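BvnE (Penicillium brevicompactum, PDB 6U9I) catalyses a stereoselective semipinacol rearrangement, an isomerisation step in the assembly of the fungal brevianamide alkaloids. Local coordinates at residues E16-S21 with V90-R95; H23-T28 with F78-M83; C45-A50 with V132-D137; M99-Y104 with Y116-T121. All blocks are in the same frame, centred on the assembly; numbering follows the deposited sequence.

Contact 1: E16-S21 with V90-R95; sequences EQLIVS and VDERLR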
loop_
_atom_site.group_PDB
_atom_site.type_symbol
_atom_site.label_atom_id
_atom_site.label_comp_id
_atom_site.label_asym_id
_atom_site.label_seq_id
_atom_site.Cartn_x
_atom_site.Cartn_y
_atom_site.Cartn_z
ATOM N N GLU A 16 2.698 21.126 -1.349
ATOM C CA GLU A 16 3.523 21.289 -0.159
ATOM C C GLU A 16 2.676 21.244 1.107
ATOM O O GLU A 16 3.090 20.657 2.112
ATOM C CB GLU A 16 4.334 22.587 -0.249
ATOM C CG GLU A 16 5.312 22.626 -1.436
ATOM C CD GLU A 16 4.628 22.846 -2.789
ATOM O OE1 GLU A 16 3.412 23.131 -2.810
ATOM O OE2 GLU A 16 5.309 22.727 -3.832
ATOM N N GLN A 17 1.473 21.826 1.064
ATOM C CA GLN A 17 0.571 21.754 2.210
ATOM C C GLN A 17 0.221 20.309 2.554
ATOM O O GLN A 17 0.166 19.944 3.733
ATOM C CB GLN A 17 -0.707 22.539 1.929
ATOM C CG GLN A 17 -1.801 22.324 2.981
ATOM C CD GLN A 17 -1.464 22.947 4.325
ATOM O OE1 GLN A 17 -1.811 24.097 4.583
ATOM N NE2 GLN A 17 -0.792 22.188 5.192
ATOM N N LEU A 18 -0.039 19.478 1.537
ATOM C CA LEU A 18 -0.390 18.085 1.809
ATOM C C LEU A 18 0.802 17.325 2.384
ATOM O O LEU A 18 0.641 16.481 3.276
ATOM C CB LEU A 18 -0.917 17.417 0.535
ATOM C CG LEU A 18 -2.294 17.921 0.063
ATOM C CD1 LEU A 18 -2.552 17.559 -1.399
ATOM C CD2 LEU A 18 -3.420 17.359 0.956
ATOM N N ILE A 19 2.012 17.636 1.910
ATOM C CA ILE A 19 3.201 16.996 2.462
ATOM C C ILE A 19 3.413 17.417 3.911
ATOM O O ILE A 19 3.729 16.587 4.768
ATOM C CB ILE A 19 4.427 17.310 1.578
ATOM C CG1 ILE A 19 4.281 16.588 0.237
ATOM C CG2 ILE A 19 5.732 16.930 2.301
ATOM C CD1 ILE A 19 5.389 16.864 -0.768
ATOM N N VAL A 20 3.215 18.707 4.216
ATOM C CA VAL A 20 3.314 19.178 5.596
ATOM C C VAL A 20 2.297 18.472 6.488
ATOM O O VAL A 20 2.622 18.043 7.602
ATOM C CB VAL A 20 3.154 20.710 5.650
ATOM C CG1 VAL A 20 2.841 21.167 7.063
ATOM C CG2 VAL A 20 4.420 21.387 5.121
ATOM N N SER A 21 1.052 18.326 6.020
ATOM C CA SER A 21 0.071 17.638 6.864
ATOM C C SER A 21 0.343 16.146 6.981
ATOM O O SER A 21 0.037 15.552 8.023
ATOM C CB SER A 21 -1.361 17.875 6.375
ATOM O OG SER A 21 -1.610 19.251 6.191
ATOM N N VAL A 90 1.874 12.216 -3.704
ATOM C CA VAL A 90 0.846 13.230 -3.456
ATOM C C VAL A 90 -0.032 13.396 -4.689
ATOM O O VAL A 90 0.469 13.741 -5.769
ATOM C CB VAL A 90 1.462 14.581 -3.064
ATOM C CG1 VAL A 90 0.349 15.591 -2.746
ATOM C CG2 VAL A 90 2.379 14.410 -1.873
ATOM N N ASP A 91 -1.355 13.203 -4.517
ATOM C CA ASP A 91 -2.348 13.527 -5.544
ATOM C C ASP A 91 -3.063 14.793 -5.078
ATOM O O ASP A 91 -3.986 14.721 -4.263
ATOM C CB ASP A 91 -3.326 12.372 -5.759
ATOM C CG ASP A 91 -4.299 12.615 -6.933
ATOM O OD1 ASP A 91 -4.490 13.777 -7.335
ATOM O OD2 ASP A 91 -4.890 11.636 -7.450
ATOM N N GLU A 92 -2.628 15.949 -5.600
ATOM C CA GLU A 92 -3.210 17.229 -5.190
ATOM C C GLU A 92 -4.702 17.286 -5.479
ATOM O O GLU A 92 -5.476 17.830 -4.686
ATOM C CB GLU A 92 -2.527 18.381 -5.924
ATOM C CG GLU A 92 -1.250 18.861 -5.321
ATOM C CD GLU A 92 -0.727 20.090 -6.045
ATOM O OE1 GLU A 92 0.322 19.987 -6.715
ATOM O OE2 GLU A 92 -1.383 21.156 -5.959
ATOM N N ARG A 93 -5.116 16.760 -6.631
ATOM C CA ARG A 93 -6.518 16.855 -7.026
ATOM C C ARG A 93 -7.426 16.117 -6.046
ATOM O O ARG A 93 -8.496 16.619 -5.678
ATOM C CB ARG A 93 -6.702 16.304 -8.438
ATOM C CG ARG A 93 -8.158 16.306 -8.887
ATOM C CD ARG A 93 -8.295 16.120 -10.389
ATOM N NE ARG A 93 -9.705 16.007 -10.762
ATOM C CZ ARG A 93 -10.433 17.009 -11.247
ATOM N NH1 ARG A 93 -11.712 16.815 -11.549
ATOM N NH2 ARG A 93 -9.880 18.201 -11.438
ATOM N N LEU A 94 -7.018 14.929 -5.613
ATOM C CA LEU A 94 -7.798 14.120 -4.691
ATOM C C LEU A 94 -7.487 14.401 -3.224
ATOM O O LEU A 94 -8.133 13.806 -2.348
ATOM C CB LEU A 94 -7.577 12.635 -4.989
ATOM C CG LEU A 94 -7.906 12.194 -6.419
ATOM C CD1 LEU A 94 -7.820 10.688 -6.548
ATOM C CD2 LEU A 94 -9.307 12.678 -6.815
ATOM N N ARG A 95 -6.527 15.287 -2.934
ATOM C CA ARG A 95 -6.098 15.572 -1.560
ATOM C C ARG A 95 -5.614 14.307 -0.860
ATOM O O ARG A 95 -5.860 14.108 0.333
ATOM C CB ARG A 95 -7.208 16.230 -0.732
ATOM C CG ARG A 95 -7.244 17.743 -0.782
ATOM C CD ARG A 95 -7.496 18.217 -2.162
ATOM N NE ARG A 95 -7.892 19.618 -2.231
ATOM C CZ ARG A 95 -8.188 20.215 -3.375
ATOM N NH1 ARG A 95 -8.555 21.494 -3.405
ATOM N NH2 ARG A 95 -8.091 19.521 -4.499
#

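Contact 2: H23-T28 with F78-M83; sequences HRWLST and FNLALM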
loop_
_atom_site.group_PDB
_atom_site.type_symbol
_atom_site.label_atom_id
_atom_site.label_comp_id
_atom_site.label_asym_id
_atom_site.label_seq_id
_atom_site.Cartn_x
_atom_site.Cartn_y
_atom_site.Cartn_z
ATOM N N HIS A 23 3.405 14.835 7.016
ATOM C CA HIS A 23 4.477 14.733 7.997
ATOM C C HIS A 23 3.986 15.072 9.393
ATOM O O HIS A 23 4.479 14.502 10.374
ATOM C CB HIS A 23 5.652 15.623 7.591
ATOM C CG HIS A 23 6.517 15.009 6.532
ATOM N ND1 HIS A 23 7.216 13.836 6.733
ATOM C CD2 HIS A 23 6.780 15.387 5.258
ATOM C CE1 HIS A 23 7.875 13.524 5.630
ATOM N NE2 HIS A 23 7.626 14.448 4.719
ATOM N N ARG A 24 3.006 15.972 9.512
ATOM C CA ARG A 24 2.431 16.224 10.827
ATOM C C ARG A 24 1.741 14.984 11.362
ATOM O O ARG A 24 1.825 14.683 12.560
ATOM C CB ARG A 24 1.458 17.404 10.775
ATOM C CG ARG A 24 0.851 17.741 12.141
ATOM C CD ARG A 24 -0.113 18.903 12.024
ATOM N NE ARG A 24 -1.180 18.584 11.078
ATOM C CZ ARG A 24 -2.130 19.435 10.705
ATOM N NH1 ARG A 24 -3.053 19.054 9.832
ATOM N NH2 ARG A 24 -2.152 20.668 11.207
ATOM N N TRP A 25 1.041 14.249 10.484
ATOM C CA TRP A 25 0.409 13.008 10.913
ATOM C C TRP A 25 1.447 12.023 11.442
ATOM O O TRP A 25 1.239 11.389 12.482
ATOM C CB TRP A 25 -0.387 12.404 9.752
ATOM C CG TRP A 25 -1.103 11.143 10.110
ATOM C CD1 TRP A 25 -2.282 11.039 10.791
ATOM C CD2 TRP A 25 -0.690 9.799 9.806
ATOM N NE1 TRP A 25 -2.634 9.712 10.929
ATOM C CE2 TRP A 25 -1.672 8.934 10.334
ATOM C CE3 TRP A 25 0.412 9.243 9.135
ATOM C CZ2 TRP A 25 -1.585 7.543 10.220
ATOM C CZ3 TRP A 25 0.494 7.853 9.024
ATOM C CH2 TRP A 25 -0.499 7.027 9.561
ATOM N N LEU A 26 2.579 11.891 10.747
ATOM C CA LEU A 26 3.636 11.011 11.232
ATOM C C LEU A 26 4.176 11.486 12.578
ATOM O O LEU A 26 4.418 10.674 13.479
ATOM C CB LEU A 26 4.781 10.950 10.218
ATOM C CG LEU A 26 4.653 10.083 8.961
ATOM C CD1 LEU A 26 5.984 10.108 8.219
ATOM C CD2 LEU A 26 4.268 8.641 9.284
ATOM N N SER A 27 4.394 12.796 12.726
ATOM C CA SER A 27 5.036 13.276 13.946
ATOM C C SER A 27 4.111 13.127 15.144
ATOM O O SER A 27 4.568 12.794 16.244
ATOM C CB SER A 27 5.483 14.730 13.780
ATOM O OG SER A 27 4.366 15.592 13.834
ATOM N N THR A 28 2.801 13.336 14.949
ATOM C CA THR A 28 1.885 13.144 16.069
ATOM C C THR A 28 1.716 11.665 16.388
ATOM O O THR A 28 1.501 11.304 17.551
ATOM C CB THR A 28 0.530 13.818 15.801
ATOM O OG1 THR A 28 -0.063 13.302 14.604
ATOM C CG2 THR A 28 0.704 15.327 15.650
ATOM N N PHE A 78 7.871 3.530 20.524
ATOM C CA PHE A 78 7.203 3.451 19.230
ATOM C C PHE A 78 7.856 4.391 18.228
ATOM O O PHE A 78 8.193 5.536 18.551
ATOM C CB PHE A 78 5.731 3.813 19.391
ATOM C CG PHE A 78 4.951 3.833 18.096
ATOM C CD1 PHE A 78 4.514 2.649 17.515
ATOM C CD2 PHE A 78 4.633 5.038 17.478
ATOM C CE1 PHE A 78 3.780 2.667 16.324
ATOM C CE2 PHE A 78 3.898 5.065 16.293
ATOM C CZ PHE A 78 3.476 3.876 15.718
ATOM N N ASN A 79 8.014 3.914 16.997
ATOM C CA ASN A 79 8.446 4.781 15.914
ATOM C C ASN A 79 7.720 4.388 14.640
ATOM O O ASN A 79 7.602 3.202 14.326
ATOM C CB ASN A 79 9.954 4.717 15.680
ATOM C CG ASN A 79 10.398 5.646 14.557
ATOM O OD1 ASN A 79 10.431 6.871 14.716
ATOM N ND2 ASN A 79 10.708 5.072 13.408
ATOM N N LEU A 80 7.227 5.392 13.923
ATOM C CA LEU A 80 6.595 5.211 12.620
ATOM C C LEU A 80 7.309 6.133 11.646
ATOM O O LEU A 80 7.486 7.319 11.939
ATOM C CB LEU A 80 5.098 5.535 12.688
ATOM C CG LEU A 80 4.268 5.334 11.424
ATOM C CD1 LEU A 80 4.259 3.871 11.026
ATOM C CD2 LEU A 80 2.837 5.830 11.664
ATOM N N ALA A 81 7.734 5.596 10.504
ATOM C CA ALA A 81 8.581 6.382 9.620
ATOM C C ALA A 81 8.463 5.863 8.202
ATOM O O ALA A 81 8.117 4.702 7.973
ATOM C CB ALA A 81 10.046 6.341 10.076
ATOM N N LEU A 82 8.783 6.733 7.248
ATOM C CA LEU A 82 8.891 6.281 5.868
ATOM C C LEU A 82 9.894 5.134 5.775
ATOM O O LEU A 82 10.926 5.136 6.458
ATOM C CB LEU A 82 9.316 7.441 4.959
ATOM C CG LEU A 82 8.167 8.403 4.626
ATOM C CD1 LEU A 82 8.687 9.795 4.294
ATOM C CD2 LEU A 82 7.316 7.853 3.477
ATOM N N MET A 83 9.555 4.127 4.954
ATOM C CA MET A 83 10.467 3.026 4.670
ATOM C C MET A 83 11.772 3.587 4.116
ATOM O O MET A 83 11.792 4.681 3.550
ATOM C CB MET A 83 9.846 2.055 3.660
ATOM C CG MET A 83 8.740 1.170 4.263
ATOM S SD MET A 83 9.437 -0.190 5.211
ATOM C CE MET A 83 10.034 -1.282 3.898
#

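Contact 3: C45-A50 with V132-D137; sequences CVTRPA and VIEFAD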
loop_
_atom_site.group_PDB
_atom_site.type_symbol
_atom_site.label_atom_id
_atom_site.label_comp_id
_atom_site.label_asym_id
_atom_site.label_seq_id
_atom_site.Cartn_x
_atom_site.Cartn_y
_atom_site.Cartn_z
ATOM N N CYS A 45 -13.884 11.471 10.318
ATOM C CA CYS A 45 -12.736 10.674 9.891
ATOM C C CYS A 45 -12.784 9.247 10.435
ATOM O O CYS A 45 -13.073 9.021 11.611
ATOM C CB CYS A 45 -11.452 11.361 10.353
ATOM S SG CYS A 45 -9.960 10.662 9.605
ATOM N N VAL A 46 -12.479 8.268 9.575
ATOM C CA VAL A 46 -12.274 6.903 10.051
ATOM C C VAL A 46 -10.904 6.412 9.603
ATOM O O VAL A 46 -10.358 6.868 8.596
ATOM C CB VAL A 46 -13.363 5.916 9.580
ATOM C CG1 VAL A 46 -14.726 6.307 10.159
ATOM C CG2 VAL A 46 -13.405 5.855 8.079
ATOM N N THR A 47 -10.353 5.487 10.378
ATOM C CA THR A 47 -9.181 4.715 9.998
ATOM C C THR A 47 -9.670 3.344 9.555
ATOM O O THR A 47 -10.411 2.679 10.292
ATOM C CB THR A 47 -8.205 4.596 11.172
ATOM O OG1 THR A 47 -7.611 5.880 11.430
ATOM C CG2 THR A 47 -7.108 3.581 10.864
ATOM N N ARG A 48 -9.293 2.940 8.340
ATOM C CA ARG A 48 -9.789 1.698 7.753
ATOM C C ARG A 48 -8.659 0.687 7.662
ATOM O O ARG A 48 -7.799 0.802 6.775
ATOM C CB ARG A 48 -10.383 1.942 6.363
ATOM C CG ARG A 48 -11.252 3.181 6.228
ATOM C CD ARG A 48 -11.580 3.412 4.759
ATOM N NE ARG A 48 -12.487 4.535 4.564
ATOM C CZ ARG A 48 -13.809 4.440 4.596
ATOM N NH1 ARG A 48 -14.384 3.264 4.818
ATOM N NH2 ARG A 48 -14.554 5.523 4.409
ATOM N N PRO A 49 -8.614 -0.315 8.536
ATOM C CA PRO A 49 -7.601 -1.363 8.389
ATOM C C PRO A 49 -7.821 -2.158 7.112
ATOM O O PRO A 49 -8.955 -2.397 6.686
ATOM C CB PRO A 49 -7.793 -2.237 9.637
ATOM C CG PRO A 49 -8.587 -1.395 10.591
ATOM C CD PRO A 49 -9.442 -0.506 9.739
ATOM N N ALA A 50 -6.717 -2.553 6.494
ATOM C CA ALA A 50 -6.721 -3.377 5.295
ATOM C C ALA A 50 -5.518 -4.294 5.382
ATOM O O ALA A 50 -4.586 -4.016 6.142
ATOM C CB ALA A 50 -6.664 -2.524 4.016
ATOM N N VAL A 132 -8.219 7.535 6.473
ATOM C CA VAL A 132 -6.960 6.790 6.418
ATOM C C VAL A 132 -7.264 5.352 6.049
ATOM O O VAL A 132 -8.069 4.703 6.725
ATOM C CB VAL A 132 -6.212 6.796 7.761
ATOM C CG1 VAL A 132 -4.841 6.186 7.576
ATOM C CG2 VAL A 132 -6.114 8.163 8.300
ATOM N N ILE A 133 -6.594 4.835 5.017
ATOM C CA ILE A 133 -6.519 3.393 4.801
ATOM C C ILE A 133 -5.153 2.942 5.268
ATOM O O ILE A 133 -4.139 3.495 4.829
ATOM C CB ILE A 133 -6.700 3.009 3.329
ATOM C CG1 ILE A 133 -8.030 3.494 2.795
ATOM C CG2 ILE A 133 -6.528 1.480 3.168
ATOM C CD1 ILE A 133 -8.107 3.334 1.302
ATOM N N GLU A 134 -5.115 1.938 6.133
ATOM C CA GLU A 134 -3.857 1.401 6.649
ATOM C C GLU A 134 -3.737 -0.046 6.183
ATOM O O GLU A 134 -4.296 -0.958 6.799
ATOM C CB GLU A 134 -3.792 1.520 8.168
ATOM C CG GLU A 134 -3.666 2.953 8.640
ATOM C CD GLU A 134 -3.712 3.093 10.148
ATOM O OE1 GLU A 134 -4.057 2.107 10.836
ATOM O OE2 GLU A 134 -3.406 4.199 10.643
ATOM N N PHE A 135 -2.998 -0.256 5.093
ATOM C CA PHE A 135 -2.819 -1.586 4.511
ATOM C C PHE A 135 -1.571 -2.209 5.137
ATOM O O PHE A 135 -0.446 -1.848 4.783
ATOM C CB PHE A 135 -2.697 -1.471 2.992
ATOM C CG PHE A 135 -2.898 -2.773 2.250
ATOM C CD1 PHE A 135 -1.943 -3.782 2.314
ATOM C CD2 PHE A 135 -4.019 -2.962 1.451
ATOM C CE1 PHE A 135 -2.115 -4.986 1.622
ATOM C CE2 PHE A 135 -4.198 -4.169 0.748
ATOM C CZ PHE A 135 -3.255 -5.177 0.843
ATOM N N ALA A 136 -1.769 -3.147 6.059
ATOM C CA ALA A 136 -0.693 -3.720 6.857
ATOM C C ALA A 136 -0.127 -4.988 6.219
ATOM O O ALA A 136 -0.733 -5.602 5.334
ATOM C CB ALA A 136 -1.189 -4.043 8.274
ATOM N N ASP A 137 1.070 -5.360 6.678
ATOM C CA ASP A 137 1.633 -6.699 6.485
ATOM C C ASP A 137 0.780 -7.660 7.309
ATOM O O ASP A 137 0.935 -7.756 8.530
ATOM C CB ASP A 137 3.097 -6.695 6.926
ATOM C CG ASP A 137 3.797 -8.053 6.774
ATOM O OD1 ASP A 137 3.148 -9.115 6.654
ATOM O OD2 ASP A 137 5.042 -8.053 6.811
HETATM O O HOH W 1 -4.926 5.794 12.261
#

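Contact 4: M99-Y104 with Y116-T121; sequences MHLASY and YMVVLT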
loop_
_atom_site.group_PDB
_atom_site.type_symbol
_atom_site.label_atom_id
_atom_site.label_comp_id
_atom_site.label_asym_id
_atom_site.label_seq_id
_atom_site.Cartn_x
_atom_site.Cartn_y
_atom_site.Cartn_z
ATOM N N MET A 99 1.916 6.713 1.591
ATOM C CA MET A 99 3.226 6.529 2.209
ATOM C C MET A 99 3.473 5.066 2.529
ATOM O O MET A 99 2.625 4.386 3.115
ATOM C CB MET A 99 3.374 7.359 3.485
ATOM C CG MET A 99 3.401 8.861 3.195
ATOM S SD MET A 99 3.730 9.853 4.650
ATOM C CE MET A 99 2.269 9.524 5.625
ATOM N N HIS A 100 4.662 4.607 2.159
ATOM C CA HIS A 100 5.150 3.278 2.496
ATOM C C HIS A 100 5.924 3.408 3.804
ATOM O O HIS A 100 6.943 4.097 3.851
ATOM C CB HIS A 100 6.036 2.784 1.355
ATOM C CG HIS A 100 6.397 1.337 1.430
ATOM N ND1 HIS A 100 7.397 0.793 0.651
ATOM C CD2 HIS A 100 5.900 0.320 2.176
ATOM C CE1 HIS A 100 7.503 -0.499 0.916
ATOM N NE2 HIS A 100 6.607 -0.812 1.837
ATOM N N LEU A 101 5.432 2.770 4.870
ATOM C CA LEU A 101 5.886 3.045 6.228
ATOM C C LEU A 101 6.378 1.787 6.924
ATOM O O LEU A 101 5.900 0.681 6.664
ATOM C CB LEU A 101 4.764 3.643 7.093
ATOM C CG LEU A 101 4.104 4.939 6.618
ATOM C CD1 LEU A 101 2.981 5.354 7.577
ATOM C CD2 LEU A 101 5.115 6.072 6.451
ATOM N N ALA A 102 7.311 1.985 7.852
ATOM C CA ALA A 102 7.748 0.959 8.787
ATOM C C ALA A 102 7.413 1.402 10.203
ATOM O O ALA A 102 7.602 2.573 10.556
ATOM C CB ALA A 102 9.260 0.718 8.677
ATOM N N SER A 103 6.917 0.471 11.012
ATOM C CA SER A 103 6.690 0.734 12.425
ATOM C C SER A 103 7.671 -0.074 13.264
ATOM O O SER A 103 8.126 -1.150 12.864
ATOM C CB SER A 103 5.248 0.406 12.840
ATOM O OG SER A 103 4.998 -0.981 12.717
ATOM N N TYR A 104 8.006 0.467 14.429
ATOM C CA TYR A 104 8.833 -0.226 15.402
ATOM C C TYR A 104 8.282 0.068 16.784
ATOM O O TYR A 104 7.914 1.210 17.081
ATOM C CB TYR A 104 10.305 0.218 15.298
ATOM C CG TYR A 104 11.185 -0.243 16.445
ATOM C CD1 TYR A 104 11.205 0.441 17.660
ATOM C CD2 TYR A 104 12.005 -1.357 16.311
ATOM C CE1 TYR A 104 12.004 0.019 18.713
ATOM C CE2 TYR A 104 12.814 -1.778 17.357
ATOM C CZ TYR A 104 12.808 -1.085 18.555
ATOM O OH TYR A 104 13.608 -1.500 19.602
ATOM N N TYR A 116 3.623 -1.013 6.290
ATOM C CA TYR A 116 2.300 -0.613 5.825
ATOM C C TYR A 116 2.400 0.198 4.548
ATOM O O TYR A 116 3.392 0.890 4.306
ATOM C CB TYR A 116 1.537 0.252 6.836
ATOM C CG TYR A 116 1.749 -0.109 8.276
ATOM C CD1 TYR A 116 2.927 0.253 8.928
ATOM C CD2 TYR A 116 0.778 -0.794 8.995
ATOM C CE1 TYR A 116 3.133 -0.065 10.236
ATOM C CE2 TYR A 116 0.987 -1.125 10.329
ATOM C CZ TYR A 116 2.161 -0.754 10.936
ATOM O OH TYR A 116 2.402 -1.056 12.266
ATOM N N MET A 117 1.328 0.150 3.766
ATOM C CA MET A 117 1.038 1.165 2.761
ATOM C C MET A 117 -0.186 1.929 3.248
ATOM O O MET A 117 -1.262 1.342 3.417
ATOM C CB MET A 117 0.795 0.537 1.387
ATOM C CG MET A 117 0.891 1.505 0.219
ATOM S SD MET A 117 2.576 2.098 -0.091
ATOM C CE MET A 117 3.420 0.598 -0.566
ATOM N N VAL A 118 -0.027 3.230 3.485
ATOM C CA VAL A 118 -1.078 4.072 4.045
ATOM C C VAL A 118 -1.546 5.060 2.985
ATOM O O VAL A 118 -0.735 5.609 2.230
ATOM C CB VAL A 118 -0.559 4.791 5.311
ATOM C CG1 VAL A 118 -1.450 5.953 5.707
ATOM C CG2 VAL A 118 -0.424 3.783 6.455
ATOM N N VAL A 119 -2.863 5.277 2.915
ATOM C CA VAL A 119 -3.453 6.292 2.046
ATOM C C VAL A 119 -4.177 7.284 2.948
ATOM O O VAL A 119 -5.198 6.941 3.559
ATOM C CB VAL A 119 -4.419 5.699 1.015
ATOM C CG1 VAL A 119 -4.977 6.820 0.120
ATOM C CG2 VAL A 119 -3.738 4.597 0.194
ATOM N N LEU A 120 -3.624 8.491 3.070
ATOM C CA LEU A 120 -4.262 9.588 3.786
ATOM C C LEU A 120 -5.089 10.405 2.801
ATOM O O LEU A 120 -4.605 10.749 1.718
ATOM C CB LEU A 120 -3.217 10.487 4.449
ATOM C CG LEU A 120 -2.167 9.835 5.356
ATOM C CD1 LEU A 120 -1.181 10.878 5.875
ATOM C CD2 LEU A 120 -2.847 9.171 6.517
ATOM N N THR A 121 -6.328 10.719 3.166
ATOM C CA THR A 121 -7.115 11.704 2.430
ATOM C C THR A 121 -7.366 12.889 3.351
ATOM O O THR A 121 -7.754 12.704 4.510
ATOM C CB THR A 121 -8.461 11.137 1.955
ATOM O OG1 THR A 121 -8.238 9.913 1.243
ATOM C CG2 THR A 121 -9.145 12.138 1.019
#

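Contact 1: E16-S21 with V90-R95
Leu-18, on the face of helix 14-31 turned toward residues 90-95, fills the angle between the end of strand 89-91 and the turn that follows it. Its CG stands anti to the carbonyl carbon (chi1 -70°), which points the isobutyl group at the turn, where its two methyls part to different partners. CD1 lies 3.8 Å from CG1 of Val-90 and 3.9 Å from CA of Glu-92, while CD2 lies 4.1 Å from CA of Arg-95, so one leucine spans strand and turn. Val-90 answers with both branches. Through CG1 it meets Leu-18, the two side chains crossing obliquely, and CG2 sits 3.6 Å from CG1 of Ile-19, these two meeting at about a right angle. No hydrogen bond joins the segments; the grip is apolar. Arg-95 meets the helix with its backbone and the first carbons of its side chain, as its guanidinium forms a salt bridge with Glu-124 and weak bonds back to the carbonyls of Glu-92 and Arg-93. The turn is braced from within: N of Leu-94 donates to OD1 of Asp-91 over 3.3 Å, coming from above the carboxylate plane. OD2 of Asp-91 reaches the second subunit, taking the backbone N of Val-90 and pairing with Arg-15 there. Helix 14-31 is thus packed on a tight turn between two antiparallel strands, opened by an Asx motif whose aspartate also belongs to the dimer interface.

Contact 2: H23-T28 with F78-M83
Residues 23-28 of helix 14-31 run nearly antiparallel to strand 78-82, the local axes 8.4 Å apart at an angle of 161°, and the tight part of their contact centres on Leu-80. Its CG is anti to the backbone N (chi1 -177°), which carries the isobutyl group up to the helix. There CD2 of Leu-26 comes within 3.9 Å of CG of Leu-80, the two chains crossing at about a right angle. CD2 of Leu-80 also approaches the six-membered ring of Trp-25, 4.1 Å from CZ3 and as far from CH2, so one methyl meets both leucine and indole on its helix side. These three side chains are buried, and Leu-101 of strand 96-107 touches both Trp-25 and Leu-26. Toward Leu-82 the packing thins. The exposed imidazole of His-23 meets this leucine through CE1 alone, 4.0 Å from CD1, and Pro-88 touches both residues at this end. Ser-27 faces the other way, its hydroxyl donating to the carbonyl O of Arg-24, which already accepts from N of Thr-28. No hydrogen bond joins the two segments, but past the end of 23-28 the helix does bind the strand, where Asn-30 accepts from N of Leu-80. The arrangement is that of a long N-terminal helix lying on a curved sheet, as in the cone-shaped alpha+beta fold of NTF2-like (SnoaL-type) proteins.

Contact 3: C45-A50 with V132-D137
Thr-47 has OG1 anti to its carbonyl carbon (chi1 -70°) and CG2 anti to its backbone N, while Glu-134 takes a similar first torsion (-69°) and then runs extended. The carboxylate is thereby laid across the threonine methyl, with OE1 of Glu-134 3.4 Å from CG2 of Thr-47. A water bridges their polar ends, 2.8 Å from OG1 of Thr-47 and donating to OE2 of Glu-134; Arg-41 also bonds to the threonine hydroxyl. Val-132 lies alongside Thr-47 on the same face. An alanine at Thr-47 would remove the hydroxyl that holds the water and Arg-41 and the methyl against the carboxylate, and would probably leave Glu-134 less firmly placed. On the other face the methyl of Ala-50 is 3.7 Å from CD2 of Phe-135, and the Arg-48 chain crosses Ile-133 obliquely on its way to a salt bridge with Asp-131; CG2 of Val-46 covers one side of that guanidinium. Five backbone bonds zip the strands, the shortest from N of Arg-48 to O of Val-132 at 2.7 Å. The bond from N of Glu-134 to O of Arg-48 is nearly straight (171° at the hydrogen). Bonds from Arg-48 and Ala-50 to alternate residues of 132-136 mark a parallel pair, joining strand 45-50 to strand 129-136, the last in the chain, which lies between 45-50 and 110-122 in the curved mixed sheet, a topology consistent with an NTF2-like cone.

Contact 4: M99-Y104 with Y116-T121
The long antiparallel beta hairpin of strands 96-107 and 110-122 forms the middle of the sheet, and within it 99-101 pair with 116-118. Two hydrogen-bonded pairs, Met-99 with Val-118 and Leu-101 with Tyr-116, flank the non-hydrogen-bonded pair of His-100 and Met-117. All four backbone bonds lie in the carbonyl planes; that from N of Leu-101 to O of Tyr-116 measures 2.8 Å. Met-117, bent at chi2 and chi3, folds its methyl over one face of the His-100 imidazole in a CH-pi contact, CE 3.9 Å from the ring centroid. At the ring edge CD2 of His-100 meets O of Tyr-116 in plane at 3.3 Å, and NE2 is bonded to Glu-115. On the other face of the sheet, that of Met-99, Leu-101 and Val-118, Leu-101 CD1 touches CG2 of Val-118, and CE of Met-99 reaches CD1 of Leu-120 at 3.7 Å, where Trp-25 of helix 14-31 touches both. Tyr-116 turns its ring toward Ser-103, whose OG occupies the crowded place between backbone N and carbonyl carbon (chi1 65°). The hydroxyls OG of Ser-103 and OH of Tyr-116 are hydrogen-bonded at a short 2.6 Å; N of Asn-114 is a further partner of the serine, OH of Tyr-112 of the tyrosine. An alanine here in place of Tyr-116 would lose both hydroxyl links and the ring beside Leu-101, and would probably loosen this end of the hairpin. One hairpin face lies toward helix 14-31 and part of the other, at Met-117 and Val-119, meets the second subunit, consistent with an NTF2-like fold.

How the contacts relate
From the N terminus, helix 14-31 supplies the first partner of contact 1 and, two turns later, of contact 2. Contact 2 closes first in the chain, when strand 78-82 returns to the helix, and so falls wholly within the longer loop that contact 1 closes at 90-95. Strand 45-50 opens contact 3 between these events, so its loop crosses both, ending only at 132-137. Inside that loop lies contact 4, a local hairpin that follows contacts 1 and 2 in series. Its strands sit between those of contacts 2 and 3: 99-104 bonds to 78-83, and 116-121 to 132-137. The helix, the mixed sheet and the dimer surface, touched by contacts 1, 3 and 4, are thereby tied together.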